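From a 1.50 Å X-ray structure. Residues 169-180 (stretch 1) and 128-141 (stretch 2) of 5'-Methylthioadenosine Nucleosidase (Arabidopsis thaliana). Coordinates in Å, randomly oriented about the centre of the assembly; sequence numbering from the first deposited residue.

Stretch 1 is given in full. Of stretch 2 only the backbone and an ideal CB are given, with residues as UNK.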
ATOM      1  N   ASN A 169      -8.549  10.996 -28.720  1.00 25.66           N
ATOM      2  CA  ASN A 169      -9.945  10.585 -28.584  1.00 25.65           C
ATOM      3  C   ASN A 169     -10.096   9.259 -27.850  1.00 23.92           C
ATOM      4  O   ASN A 169     -10.720   8.314 -28.339  1.00 23.59           O
ATOM      5  CB  ASN A 169     -10.610  10.501 -29.960  1.00 27.13           C
ATOM      6  CG  ASN A 169     -12.103  10.235 -29.873  1.00 26.50           C
ATOM      7  OD1 ASN A 169     -12.805  10.824 -29.050  1.00 30.17           O
ATOM      8  ND2 ASN A 169     -12.596   9.360 -30.732  1.00 26.23           N
ATOM      9  N   LEU A 170      -9.513   9.195 -26.661  1.00 22.57           N
ATOM     10  CA  LEU A 170      -9.606   7.996 -25.852  1.00 22.04           C
ATOM     11  C   LEU A 170     -10.884   8.095 -25.039  1.00 21.94           C
ATOM     12  O   LEU A 170     -11.344   9.197 -24.731  1.00 22.80           O
ATOM     13  CB  LEU A 170      -8.402   7.901 -24.909  1.00 24.06           C
ATOM     14  CG  LEU A 170      -7.023   7.843 -25.571  1.00 23.96           C
ATOM     15  CD1 LEU A 170      -5.934   7.855 -24.507  1.00 27.55           C
ATOM     16  CD2 LEU A 170      -6.924   6.586 -26.422  1.00 25.38           C
ATOM     17  N   LYS A 171     -11.478   6.952 -24.719  1.00 20.29           N
ATOM     18  CA  LYS A 171     -12.675   6.952 -23.894  1.00 21.73           C
ATOM     19  C   LYS A 171     -12.208   7.323 -22.494  1.00 21.86           C
ATOM     20  O   LYS A 171     -11.037   7.146 -22.159  1.00 21.03           O
ATOM     21  CB  LYS A 171     -13.316   5.568 -23.880  1.00 23.09           C
ATOM     22  CG  LYS A 171     -13.827   5.129 -25.239  1.00 24.08           C
ATOM     23  CD  LYS A 171     -14.270   3.683 -25.215  1.00 29.94           C
ATOM     24  CE  LYS A 171     -14.487   3.171 -26.629  1.00 32.63           C
ATOM     25  NZ  LYS A 171     -15.559   3.916 -27.332  1.00 38.69           N
ATOM     26  N   ILE A 172     -13.112   7.858 -21.685  1.00 22.87           N
ATOM     27  CA  ILE A 172     -12.758   8.243 -20.329  1.00 22.14           C
ATOM     28  C   ILE A 172     -13.763   7.661 -19.343  1.00 22.20           C
ATOM     29  O   ILE A 172     -14.887   7.323 -19.707  1.00 24.02           O
ATOM     30  CB  ILE A 172     -12.707   9.787 -20.182  1.00 25.86           C
ATOM     31  CG1 ILE A 172     -12.091  10.164 -18.832  1.00 28.23           C
ATOM     32  CG2 ILE A 172     -14.100  10.366 -20.324  1.00 27.19           C
ATOM     33  CD1 ILE A 172     -11.717  11.633 -18.698  1.00 30.71           C
ATOM     34  N   GLY A 173     -13.337   7.518 -18.096  1.00 19.92           N
ATOM     35  CA  GLY A 173     -14.216   6.981 -17.080  1.00 19.63           C
ATOM     36  C   GLY A 173     -13.515   6.937 -15.744  1.00 17.60           C
ATOM     37  O   GLY A 173     -12.315   7.202 -15.657  1.00 18.93           O
ATOM     38  N   ARG A 174     -14.271   6.621 -14.700  1.00 17.56           N
ATOM     39  CA  ARG A 174     -13.726   6.526 -13.354  1.00 17.10           C
ATOM     40  C   ARG A 174     -13.155   5.127 -13.150  1.00 15.92           C
ATOM     41  O   ARG A 174     -13.693   4.145 -13.664  1.00 17.22           O
ATOM     42  CB  ARG A 174     -14.825   6.802 -12.316  1.00 18.03           C
ATOM     43  CG  ARG A 174     -14.455   6.402 -10.896  1.00 19.13           C
ATOM     44  CD  ARG A 174     -15.507   6.851  -9.894  1.00 21.48           C
ATOM     45  NE  ARG A 174     -15.554   8.305  -9.789  1.00 24.31           N
ATOM     46  CZ  ARG A 174     -16.394   8.972  -9.004  1.00 27.39           C
ATOM     47  NH1 ARG A 174     -17.264   8.315  -8.251  1.00 27.30           N
ATOM     48  NH2 ARG A 174     -16.352  10.296  -8.965  1.00 26.65           N
ATOM     49  N   LEU A 175     -12.057   5.059 -12.400  1.00 15.25           N
ATOM     50  CA  LEU A 175     -11.372   3.814 -12.091  1.00 15.50           C
ATOM     51  C   LEU A 175     -11.572   3.468 -10.614  1.00 16.14           C
ATOM     52  O   LEU A 175     -11.462   4.339  -9.752  1.00 17.20           O
ATOM     53  CB  LEU A 175      -9.871   3.970 -12.367  1.00 16.64           C
ATOM     54  CG  LEU A 175      -8.949   2.825 -11.926  1.00 16.56           C
ATOM     55  CD1 LEU A 175      -9.319   1.559 -12.668  1.00 16.74           C
ATOM     56  CD2 LEU A 175      -7.491   3.196 -12.194  1.00 18.05           C
ATOM     57  N   SER A 176     -11.865   2.203 -10.327  1.00 15.06           N
ATOM     58  CA  SER A 176     -12.046   1.753  -8.952  1.00 14.79           C
ATOM     59  C   SER A 176     -10.999   0.673  -8.688  1.00 16.51           C
ATOM     60  O   SER A 176     -10.920  -0.331  -9.412  1.00 15.98           O
ATOM     61  CB  SER A 176     -13.463   1.213  -8.747  1.00 15.26           C
ATOM     62  OG  SER A 176     -13.707   0.989  -7.370  1.00 16.34           O
ATOM     63  N   THR A 177     -10.201   0.905  -7.652  1.00 14.46           N
ATOM     64  CA  THR A 177      -9.095   0.040  -7.263  1.00 14.72           C
ATOM     65  C   THR A 177      -9.351  -0.817  -6.034  1.00 15.69           C
ATOM     66  O   THR A 177      -9.981  -0.374  -5.076  1.00 15.69           O
ATOM     67  CB  THR A 177      -7.849   0.912  -6.970  1.00 15.14           C
ATOM     68  OG1 THR A 177      -7.484   1.622  -8.160  1.00 15.74           O
ATOM     69  CG2 THR A 177      -6.680   0.066  -6.474  1.00 17.24           C
ATOM     70  N   GLY A 178      -8.832  -2.039  -6.069  1.00 15.13           N
ATOM     71  CA  GLY A 178      -8.940  -2.948  -4.946  1.00 15.26           C
ATOM     72  C   GLY A 178      -7.842  -3.986  -5.092  1.00 15.52           C
ATOM     73  O   GLY A 178      -7.362  -4.218  -6.202  1.00 16.53           O
ATOM     74  N   ASP A 179      -7.445  -4.627  -4.002  1.00 15.64           N
ATOM     75  CA  ASP A 179      -6.386  -5.624  -4.099  1.00 15.71           C
ATOM     76  C   ASP A 179      -6.801  -7.028  -4.497  1.00 16.85           C
ATOM     77  O   ASP A 179      -5.989  -7.952  -4.428  1.00 17.95           O
ATOM     78  CB  ASP A 179      -5.590  -5.678  -2.802  1.00 15.50           C
ATOM     79  CG  ASP A 179      -4.602  -4.551  -2.704  1.00 17.15           C
ATOM     80  OD1 ASP A 179      -4.915  -3.528  -2.064  1.00 18.65           O
ATOM     81  OD2 ASP A 179      -3.512  -4.685  -3.296  1.00 16.34           O
ATOM     82  N   SER A 180      -8.053  -7.197  -4.902  1.00 16.84           N
ATOM     83  CA  SER A 180      -8.523  -8.505  -5.337  1.00 17.49           C
ATOM     84  C   SER A 180      -8.830  -8.454  -6.827  1.00 18.16           C
ATOM     85  O   SER A 180      -9.334  -7.454  -7.333  1.00 17.82           O
ATOM     86  CB  SER A 180      -9.767  -8.922  -4.553  1.00 17.11           C
ATOM     87  OG  SER A 180      -9.457  -9.127  -3.185  1.00 17.00           O
ATOM     88  N   UNK A 128     -10.242  -4.354 -25.286  1.00 21.12           N
ATOM     89  CA  UNK A 128      -9.314  -3.687 -26.179  1.00 21.31           C
ATOM     90  C   UNK A 128      -9.271  -2.178 -26.051  1.00 20.53           C
ATOM     91  O   UNK A 128      -8.326  -1.548 -26.519  1.00 22.25           O
ATOM     92  CB  UNK A 128      -9.662  -4.050 -27.624  1.00 21.31           C
ATOM     93  N   UNK A 129     -10.288  -1.588 -25.430  1.00 20.24           N
ATOM     94  CA  UNK A 129     -10.315  -0.142 -25.256  1.00 21.13           C
ATOM     95  C   UNK A 129      -9.214   0.311 -24.309  1.00 19.25           C
ATOM     96  O   UNK A 129      -8.960  -0.335 -23.293  1.00 18.94           O
ATOM     97  CB  UNK A 129     -11.680   0.309 -24.733  1.00 21.13           C
ATOM     98  N   UNK A 130      -8.560   1.416 -24.649  1.00 19.87           N
ATOM     99  CA  UNK A 130      -7.544   1.978 -23.777  1.00 19.37           C
ATOM    100  C   UNK A 130      -8.152   3.287 -23.297  1.00 19.61           C
ATOM    101  O   UNK A 130      -8.337   4.221 -24.077  1.00 20.39           O
ATOM    102  CB  UNK A 130      -6.199   2.173 -24.479  1.00 19.37           C
ATOM    103  N   UNK A 131      -8.481   3.322 -22.011  1.00 17.21           N
ATOM    104  CA  UNK A 131      -9.108   4.473 -21.371  1.00 17.47           C
ATOM    105  C   UNK A 131      -8.154   5.460 -20.717  1.00 16.68           C
ATOM    106  O   UNK A 131      -7.091   5.087 -20.221  1.00 17.05           O
ATOM    107  CB  UNK A 131     -10.095   3.976 -20.313  1.00 17.47           C
ATOM    108  N   UNK A 132      -8.574   6.722 -20.700  1.00 17.98           N
ATOM    109  CA  UNK A 132      -7.843   7.779 -20.017  1.00 19.83           C
ATOM    110  C   UNK A 132      -8.748   7.944 -18.790  1.00 21.42           C
ATOM    111  O   UNK A 132      -9.949   8.152 -18.939  1.00 25.69           O
ATOM    112  CB  UNK A 132      -7.647   9.053 -20.842  1.00 19.83           C
ATOM    113  N   UNK A 133      -8.196   7.836 -17.590  1.00 20.08           N
ATOM    114  CA  UNK A 133      -9.011   7.940 -16.379  1.00 19.87           C
ATOM    115  C   UNK A 133      -9.299   9.370 -15.916  1.00 19.30           C
ATOM    116  O   UNK A 133      -8.405  10.211 -15.902  1.00 20.92           O
ATOM    117  CB  UNK A 133      -8.315   7.186 -15.244  1.00 19.87           C
ATOM    118  N   UNK A 134     -10.549   9.627 -15.525  1.00 20.10           N
ATOM    119  CA  UNK A 134     -10.963  10.946 -15.038  1.00 21.81           C
ATOM    120  C   UNK A 134     -10.605  11.106 -13.559  1.00 20.94           C
ATOM    121  O   UNK A 134      -9.916  12.051 -13.174  1.00 21.62           O
ATOM    122  CB  UNK A 134     -12.465  11.148 -15.245  1.00 21.81           C
ATOM    123  N   UNK A 135     -11.100  10.190 -12.733  1.00 22.22           N
ATOM    124  CA  UNK A 135     -10.791  10.191 -11.308  1.00 21.59           C
ATOM    125  C   UNK A 135     -10.706   8.749 -10.845  1.00 19.80           C
ATOM    126  O   UNK A 135     -11.089   7.831 -11.571  1.00 17.58           O
ATOM    127  CB  UNK A 135     -11.837  10.968 -10.506  1.00 21.59           C
ATOM    128  N   UNK A 136     -10.202   8.552  -9.635  1.00 17.96           N
ATOM    129  CA  UNK A 136     -10.014   7.210  -9.117  1.00 16.85           C
ATOM    130  C   UNK A 136     -10.438   7.080  -7.661  1.00 18.16           C
ATOM    131  O   UNK A 136     -10.354   8.032  -6.893  1.00 18.44           O
ATOM    132  CB  UNK A 136      -8.548   6.797  -9.267  1.00 16.85           C
ATOM    133  N   UNK A 137     -10.906   5.892  -7.302  1.00 15.86           N
ATOM    134  CA  UNK A 137     -11.347   5.594  -5.947  1.00 16.96           C
ATOM    135  C   UNK A 137     -10.960   4.164  -5.587  1.00 15.34           C
ATOM    136  O   UNK A 137     -10.550   3.392  -6.460  1.00 16.48           O
ATOM    137  CB  UNK A 137     -12.857   5.798  -5.808  1.00 16.96           C
ATOM    138  N   UNK A 138     -11.076   3.832  -4.300  1.00 16.51           N
ATOM    139  CA  UNK A 138     -10.837   2.467  -3.807  1.00 16.81           C
ATOM    140  C   UNK A 138     -12.218   1.889  -3.507  1.00 17.94           C
ATOM    141  O   UNK A 138     -13.095   2.615  -3.040  1.00 18.65           O
ATOM    142  CB  UNK A 138      -9.930   2.444  -2.575  1.00 16.81           C
ATOM    143  N   UNK A 139     -12.412   0.596  -3.749  1.00 15.97           N
ATOM    144  CA  UNK A 139     -13.693  -0.030  -3.420  1.00 17.31           C
ATOM    145  C   UNK A 139     -13.560  -1.055  -2.296  1.00 17.72           C
ATOM    146  O   UNK A 139     -14.564  -1.604  -1.845  1.00 19.64           O
ATOM    147  CB  UNK A 139     -14.283  -0.700  -4.662  1.00 17.31           C
ATOM    148  N   UNK A 140     -12.341  -1.301  -1.818  1.00 15.25           N
ATOM    149  CA  UNK A 140     -12.142  -2.287  -0.761  1.00 16.00           C
ATOM    150  C   UNK A 140     -11.531  -1.776   0.543  1.00 14.84           C
ATOM    151  O   UNK A 140     -10.947  -2.547   1.306  1.00 17.14           O
ATOM    152  CB  UNK A 140     -11.250  -3.405  -1.304  1.00 16.00           C
ATOM    153  N   UNK A 141     -11.655  -0.477   0.803  1.00 15.18           N
ATOM    154  CA  UNK A 141     -11.148   0.074   2.060  1.00 15.34           C
ATOM    155  C   UNK A 141     -12.391   0.620   2.745  1.00 17.73           C
ATOM    156  O   UNK A 141     -12.652   1.824   2.735  1.00 19.48           O
ATOM    157  CB  UNK A 141     -10.071   1.142   1.855  1.00 15.34           C
TER

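Position 128 lies out of reach of stretch 1, so only its backbone speaks: a phi of 98° favours glycine, and it is Gly128. At 129, CA-to-CB points toward stretch 1, with the ideal CB 4.3 Å from Lys171 CD. An acid or a polar side chain would suit. Asp129 places OD2 3.3 Å from Lys171 CE, but 4.6 Å from Lys171 NZ, too far for a salt bridge.

Position 130 points sideways and many apolar residues would do; it is Val130, whose O accepts from a water that in turn accepts from Lys171 N.

At 131 the aliphatic start of Lys171 offers a surface and Gly173 brings no side chain, so a long or flat group could spread there. Phe131 does: Lys171 CB sits over its ring face, 3.7 Å from the centroid. Position 132 faces Leu170 and Ile172, which calls for an aliphatic residue. Leu132 CB packs 4.3 Å from Leu170 CB, and its N donates to Lys171 O (2.9 Å).

At 133 the ideal CB is 4.6 Å from Leu175 CB; a small or medium apolar group fits, and Val133 CG1 reaches Leu175 CB at 3.8 Å. The chain turns at 134, whose CB points toward Gly173 O, an acceptor, and Ile172 CD1. Serine, threonine or alanine would suit. Ser134 N donates to Gly173 O at 3.0 Å.

Position 135 points sideways, yet its ideal CB is 4.6 Å from Arg174 NE, inviting an acid. Asp135 forms a salt bridge in which Arg174 NE donates to OD1 (2.7 Å) and Arg174 NH2 to OD2 (2.9 Å).

From 136 to 138 the strand runs parallel to stretch 1. Position 136 shares a face with Leu175 and Thr177, suiting a branched aliphatic; Val136 CG2 lies 4.0 Å from Leu175 CG. Position 137 shares the other face with Ser176, near Arg174 CD, and again a modest apolar group fits: Val137 CG2 is 4.2 Å from Arg174 CD. At 138, beside Thr177, several apolar types would serve; Phe138 CD2 lies 4.2 Å from Thr177 CG2.

Position 139 points sideways past Ser176, where a polar or flat side chain could fit. His139 lays one ring face against Thr177 O, which also accepts from His139 N (2.9 Å).

At 140, CB points toward Gly178, with the free Asp179 N nearby, so an acceptor suits: Asp140 OD2 receives Asp179 N at 2.8 Å. Position 141 has left stretch 1; it is Arg141, bonded elsewhere in the structure.

Stretch 2, residues 128-141: GDVFLVSDVVFHDR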
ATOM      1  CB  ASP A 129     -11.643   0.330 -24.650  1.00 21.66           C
ATOM      2  CG  ASP A 129     -12.802   0.241 -25.612  1.00 23.97           C
ATOM      3  OD1 ASP A 129     -12.574   0.187 -26.838  1.00 25.12           O
ATOM      4  OD2 ASP A 129     -13.953   0.250 -25.128  1.00 24.41           O
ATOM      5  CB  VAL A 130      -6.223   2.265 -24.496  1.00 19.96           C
ATOM      6  CG1 VAL A 130      -5.224   2.848 -23.500  1.00 20.26           C
ATOM      7  CG2 VAL A 130      -5.677   0.982 -25.112  1.00 20.09           C
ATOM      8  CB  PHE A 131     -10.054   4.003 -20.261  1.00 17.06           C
ATOM      9  CG  PHE A 131     -11.409   3.566 -20.731  1.00 17.25           C
ATOM     10  CD1 PHE A 131     -11.585   2.362 -21.408  1.00 17.28           C
ATOM     11  CD2 PHE A 131     -12.526   4.346 -20.451  1.00 17.80           C
ATOM     12  CE1 PHE A 131     -12.859   1.947 -21.795  1.00 19.28           C
ATOM     13  CE2 PHE A 131     -13.795   3.936 -20.832  1.00 17.02           C
ATOM     14  CZ  PHE A 131     -13.965   2.738 -21.506  1.00 19.14           C
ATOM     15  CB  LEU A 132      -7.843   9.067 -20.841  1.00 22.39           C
ATOM     16  CG  LEU A 132      -6.972  10.207 -20.316  1.00 26.52           C
ATOM     17  CD1 LEU A 132      -5.508   9.787 -20.326  1.00 25.91           C
ATOM     18  CD2 LEU A 132      -7.176  11.428 -21.195  1.00 25.45           C
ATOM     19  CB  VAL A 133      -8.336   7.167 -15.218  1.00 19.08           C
ATOM     20  CG1 VAL A 133      -9.089   7.399 -13.916  1.00 19.13           C
ATOM     21  CG2 VAL A 133      -8.295   5.683 -15.548  1.00 19.07           C
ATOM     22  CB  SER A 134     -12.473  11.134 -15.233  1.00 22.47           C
ATOM     23  OG  SER A 134     -13.212  10.055 -14.688  1.00 27.11           O
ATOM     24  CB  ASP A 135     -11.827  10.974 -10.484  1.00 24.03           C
ATOM     25  CG  ASP A 135     -13.253  10.555 -10.760  1.00 26.18           C
ATOM     26  OD1 ASP A 135     -13.480   9.408 -11.189  1.00 29.87           O
ATOM     27  OD2 ASP A 135     -14.158  11.383 -10.521  1.00 31.22           O
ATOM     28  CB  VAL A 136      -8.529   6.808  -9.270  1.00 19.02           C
ATOM     29  CG1 VAL A 136      -7.650   7.731  -8.426  1.00 18.71           C
ATOM     30  CG2 VAL A 136      -8.339   5.354  -8.898  1.00 19.01           C
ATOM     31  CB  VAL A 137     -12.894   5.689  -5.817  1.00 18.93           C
ATOM     32  CG1 VAL A 137     -13.358   7.105  -6.093  1.00 19.01           C
ATOM     33  CG2 VAL A 137     -13.566   4.718  -6.782  1.00 18.29           C
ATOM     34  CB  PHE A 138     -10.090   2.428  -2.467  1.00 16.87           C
ATOM     35  CG  PHE A 138      -8.636   2.791  -2.537  1.00 16.38           C
ATOM     36  CD1 PHE A 138      -8.227   4.098  -2.320  1.00 16.77           C
ATOM     37  CD2 PHE A 138      -7.668   1.814  -2.747  1.00 17.64           C
ATOM     38  CE1 PHE A 138      -6.873   4.430  -2.299  1.00 17.96           C
ATOM     39  CE2 PHE A 138      -6.314   2.134  -2.732  1.00 17.84           C
ATOM     40  CZ  PHE A 138      -5.914   3.441  -2.505  1.00 19.94           C
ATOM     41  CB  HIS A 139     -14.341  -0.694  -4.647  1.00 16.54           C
ATOM     42  CG  HIS A 139     -13.434  -1.613  -5.407  1.00 16.92           C
ATOM     43  ND1 HIS A 139     -13.117  -2.888  -4.984  1.00 20.21           N
ATOM     44  CD2 HIS A 139     -12.787  -1.436  -6.581  1.00 13.05           C
ATOM     45  CE1 HIS A 139     -12.313  -3.455  -5.869  1.00 15.51           C
ATOM     46  NE2 HIS A 139     -12.097  -2.595  -6.846  1.00 19.61           N
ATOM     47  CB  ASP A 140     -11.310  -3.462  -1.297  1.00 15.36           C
ATOM     48  CG  ASP A 140      -9.866  -3.084  -1.588  1.00 17.90           C
ATOM     49  OD1 ASP A 140      -9.560  -1.877  -1.694  1.00 18.27           O
ATOM     50  OD2 ASP A 140      -9.036  -4.014  -1.728  1.00 18.53           O
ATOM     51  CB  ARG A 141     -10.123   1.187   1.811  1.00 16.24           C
ATOM     52  CG  ARG A 141      -9.021   0.788   0.840  1.00 15.20           C
ATOM     53  CD  ARG A 141      -7.773   1.643   1.025  1.00 15.71           C
ATOM     54  NE  ARG A 141      -8.067   3.068   0.968  1.00 14.76           N
ATOM     55  CZ  ARG A 141      -7.150   4.011   1.161  1.00 16.58           C
ATOM     56  NH1 ARG A 141      -5.892   3.663   1.416  1.00 17.02           N
ATOM     57  NH2 ARG A 141      -7.487   5.293   1.121  1.00 17.03           N
TER
HETATM   58  O   HOH W   1     -10.348   4.511 -25.893  1.00 29.45           O
HETATM   59  O   HOH W   2      -9.886  -4.767  -7.864  1.00 16.24           O
HETATM   60  O   HOH W   3      -6.857  -1.454  -1.921  1.00 17.82           O
HETATM   61  O   HOH W   4     -10.043  -6.494  -1.789  1.00 22.14           O
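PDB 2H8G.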